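PDB 7C6O: cobalamin biosynthesis protein CobN from Mycobacterium tuberculosis, which serves as the large, catalytic subunit of cobaltochelatase, which inserts cobalt into hydrogenobyrinic acid a,c-diamide, a corrin precursor of cobalamin. Local coordinates for residues L194-Q199 against V249-A254. Numbering follows the deposited sequence.
Sequences LYYRAQ and VTVLAA
Leu194 and Val249 form a parallel bridge where strand 246-249 ends beside strand 190-196, their CA atoms 4.7 Å apart. Beyond them the chains diverge, yet Thr250 N still donates to Leu194 O at 2.9 Å. The same carbonyl oxygen takes a second bond, 2.8 Å long, from Thr250 OG1, which approaches in the carbonyl plane on a lone pair. Threonine suits this place because its hydroxyl, set between the backbone N and the carbonyl carbon (chi1 66°), can donate to Leu194 O and accept from a water at once. That water also accepts from Tyr196 N and so bridges the widening gap. Both strands lie inside a mixed, mostly parallel sheet, and the contact sits at their C-terminal ends, where 190-196 gives way to helix 197-202 with Tyr196 as N-cap residue. With chi1 at -88°, the Tyr196 ring reaches over to the loop that follows Val249. Beta-branching keeps the Val251 methyls close to the backbone, and CG1 lies over the ring centre, 3.5 Å from the centroid, in a CH-pi contact. Tyrosine also brings a hydroxyl: Leu252 N donates to Tyr196 OH at 2.9 Å in a nearly straight bond (171°), while Val251 O accepts from Arg320 NH1 and Gln285 NE2. Leu194 and Val249 point to the same sheet face, where Leu194 CB and Val249 CG1 pack at 4.1 Å; aliphatic side chains suit this buried layer.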
ATOM      1  N   LEU A 194     -24.752  -4.576   9.245  1.00 17.07           N
ATOM      2  CA  LEU A 194     -25.355  -4.775   7.931  1.00 16.01           C
ATOM      3  C   LEU A 194     -24.911  -6.119   7.364  1.00 17.57           C
ATOM      4  O   LEU A 194     -23.711  -6.357   7.189  1.00 17.34           O
ATOM      5  CB  LEU A 194     -24.973  -3.644   6.977  1.00 16.53           C
ATOM      6  CG  LEU A 194     -25.842  -2.383   6.947  1.00 24.15           C
ATOM      7  CD1 LEU A 194     -27.204  -2.675   6.329  1.00 22.20           C
ATOM      8  CD2 LEU A 194     -25.998  -1.782   8.338  1.00 26.23           C
ATOM      9  N   TYR A 195     -25.877  -6.989   7.069  1.00 15.46           N
ATOM     10  CA  TYR A 195     -25.583  -8.296   6.501  1.00 17.41           C
ATOM     11  C   TYR A 195     -26.543  -8.583   5.354  1.00 16.65           C
ATOM     12  O   TYR A 195     -27.507  -7.852   5.119  1.00 18.76           O
ATOM     13  CB  TYR A 195     -25.644  -9.403   7.567  1.00 14.72           C
ATOM     14  CG  TYR A 195     -27.005  -9.640   8.185  1.00 16.29           C
ATOM     15  CD1 TYR A 195     -27.518  -8.770   9.139  1.00 16.22           C
ATOM     16  CD2 TYR A 195     -27.763 -10.753   7.837  1.00 19.03           C
ATOM     17  CE1 TYR A 195     -28.757  -8.991   9.716  1.00 18.96           C
ATOM     18  CE2 TYR A 195     -29.002 -10.983   8.409  1.00 18.34           C
ATOM     19  CZ  TYR A 195     -29.495 -10.100   9.349  1.00 19.88           C
ATOM     20  OH  TYR A 195     -30.728 -10.322   9.924  1.00 17.22           O
ATOM     21  N   TYR A 196     -26.262  -9.662   4.629  1.00 15.13           N
ATOM     22  CA  TYR A 196     -26.977  -9.953   3.395  1.00 17.91           C
ATOM     23  C   TYR A 196     -28.339 -10.581   3.662  1.00 19.22           C
ATOM     24  O   TYR A 196     -28.499 -11.415   4.559  1.00 17.98           O
ATOM     25  CB  TYR A 196     -26.141 -10.868   2.502  1.00 20.46           C
ATOM     26  CG  TYR A 196     -25.201 -10.106   1.597  1.00 21.21           C
ATOM     27  CD1 TYR A 196     -25.665  -9.056   0.814  1.00 24.64           C
ATOM     28  CD2 TYR A 196     -23.850 -10.423   1.538  1.00 24.03           C
ATOM     29  CE1 TYR A 196     -24.812  -8.348  -0.014  1.00 24.12           C
ATOM     30  CE2 TYR A 196     -22.988  -9.719   0.716  1.00 22.98           C
ATOM     31  CZ  TYR A 196     -23.475  -8.684  -0.057  1.00 23.82           C
ATOM     32  OH  TYR A 196     -22.624  -7.978  -0.878  1.00 26.80           O
ATOM     33  N   ARG A 197     -29.322 -10.168   2.856  1.00 18.99           N
ATOM     34  CA  ARG A 197     -30.680 -10.696   2.952  1.00 17.92           C
ATOM     35  C   ARG A 197     -30.712 -12.203   2.737  1.00 17.12           C
ATOM     36  O   ARG A 197     -31.510 -12.904   3.373  1.00 18.47           O
ATOM     37  CB  ARG A 197     -31.566  -9.982   1.929  1.00 20.49           C
ATOM     38  CG  ARG A 197     -33.026 -10.401   1.895  1.00 19.60           C
ATOM     39  CD  ARG A 197     -33.776  -9.545   0.880  1.00 26.38           C
ATOM     40  NE  ARG A 197     -35.203  -9.837   0.833  1.00 26.55           N
ATOM     41  CZ  ARG A 197     -35.751 -10.739   0.027  1.00 26.38           C
ATOM     42  NH1 ARG A 197     -34.984 -11.440  -0.798  1.00 24.56           N
ATOM     43  NH2 ARG A 197     -37.062 -10.940   0.044  1.00 24.77           N
ATOM     44  N   ALA A 198     -29.847 -12.720   1.860  1.00 18.44           N
ATOM     45  CA  ALA A 198     -29.821 -14.154   1.596  1.00 19.42           C
ATOM     46  C   ALA A 198     -29.522 -14.951   2.861  1.00 19.63           C
ATOM     47  O   ALA A 198     -30.065 -16.044   3.058  1.00 18.75           O
ATOM     48  CB  ALA A 198     -28.794 -14.468   0.509  1.00 18.88           C
ATOM     49  N   GLN A 199     -28.658 -14.421   3.732  1.00 19.58           N
ATOM     50  CA  GLN A 199     -28.371 -15.109   4.986  1.00 16.73           C
ATOM     51  C   GLN A 199     -29.560 -15.038   5.935  1.00 17.01           C
ATOM     52  O   GLN A 199     -29.839 -15.999   6.661  1.00 18.30           O
ATOM     53  CB  GLN A 199     -27.125 -14.515   5.644  1.00 19.52           C
ATOM     54  CG  GLN A 199     -25.888 -14.542   4.766  1.00 21.07           C
ATOM     55  CD  GLN A 199     -25.478 -15.947   4.373  1.00 27.55           C
ATOM     56  OE1 GLN A 199     -25.570 -16.882   5.170  1.00 29.25           O
ATOM     57  NE2 GLN A 199     -25.026 -16.105   3.135  1.00 31.50           N
ATOM     58  N   VAL A 249     -20.228  -3.336   8.494  1.00 16.20           N
ATOM     59  CA  VAL A 249     -20.804  -3.882   7.273  1.00 15.72           C
ATOM     60  C   VAL A 249     -20.110  -5.194   6.940  1.00 17.83           C
ATOM     61  O   VAL A 249     -18.898  -5.340   7.136  1.00 18.55           O
ATOM     62  CB  VAL A 249     -20.715  -2.886   6.098  1.00 15.81           C
ATOM     63  CG1 VAL A 249     -21.477  -1.617   6.434  1.00 17.05           C
ATOM     64  CG2 VAL A 249     -19.266  -2.571   5.754  1.00 18.19           C
ATOM     65  N   THR A 250     -20.894  -6.157   6.458  1.00 18.14           N
ATOM     66  CA  THR A 250     -20.372  -7.435   5.987  1.00 17.28           C
ATOM     67  C   THR A 250     -20.734  -7.671   4.526  1.00 18.21           C
ATOM     68  O   THR A 250     -20.680  -8.810   4.050  1.00 21.48           O
ATOM     69  CB  THR A 250     -20.882  -8.586   6.858  1.00 20.31           C
ATOM     70  OG1 THR A 250     -22.300  -8.716   6.706  1.00 20.97           O
ATOM     71  CG2 THR A 250     -20.565  -8.326   8.323  1.00 19.87           C
ATOM     72  N   VAL A 251     -21.100  -6.614   3.810  1.00 17.49           N
ATOM     73  CA  VAL A 251     -21.501  -6.707   2.416  1.00 17.06           C
ATOM     74  C   VAL A 251     -20.422  -6.072   1.542  1.00 18.86           C
ATOM     75  O   VAL A 251     -19.503  -5.412   2.026  1.00 17.84           O
ATOM     76  CB  VAL A 251     -22.874  -6.051   2.173  1.00 15.89           C
ATOM     77  CG1 VAL A 251     -23.936  -6.725   3.029  1.00 16.95           C
ATOM     78  CG2 VAL A 251     -22.805  -4.560   2.480  1.00 18.82           C
ATOM     79  N   LEU A 252     -20.550  -6.274   0.231  1.00 19.58           N
ATOM     80  CA  LEU A 252     -19.591  -5.752  -0.733  1.00 20.94           C
ATOM     81  C   LEU A 252     -19.656  -4.226  -0.796  1.00 17.84           C
ATOM     82  O   LEU A 252     -20.565  -3.586  -0.260  1.00 17.17           O
ATOM     83  CB  LEU A 252     -19.853  -6.346  -2.119  1.00 24.08           C
ATOM     84  CG  LEU A 252     -19.123  -7.630  -2.527  1.00 29.54           C
ATOM     85  CD1 LEU A 252     -18.865  -8.544  -1.344  1.00 32.62           C
ATOM     86  CD2 LEU A 252     -19.929  -8.358  -3.593  1.00 33.89           C
ATOM     87  N   ALA A 253     -18.670  -3.643  -1.479  1.00 18.00           N
ATOM     88  CA  ALA A 253     -18.589  -2.192  -1.600  1.00 19.26           C
ATOM     89  C   ALA A 253     -19.794  -1.639  -2.354  1.00 20.94           C
ATOM     90  O   ALA A 253     -20.387  -2.307  -3.206  1.00 19.35           O
ATOM     91  CB  ALA A 253     -17.298  -1.784  -2.312  1.00 16.49           C
ATOM     92  N   ALA A 254     -20.146  -0.391  -2.042  1.00 18.59           N
ATOM     93  CA  ALA A 254     -21.375   0.208  -2.539  1.00 21.77           C
ATOM     94  C   ALA A 254     -21.169   1.264  -3.617  1.00 22.39           C
ATOM     95  O   ALA A 254     -22.150   1.674  -4.247  1.00 25.62           O
ATOM     96  CB  ALA A 254     -22.157   0.837  -1.379  1.00 21.31           C
TER
HETATM   97  O   HOH W   1     -23.487 -10.804   5.299  1.00 16.96           O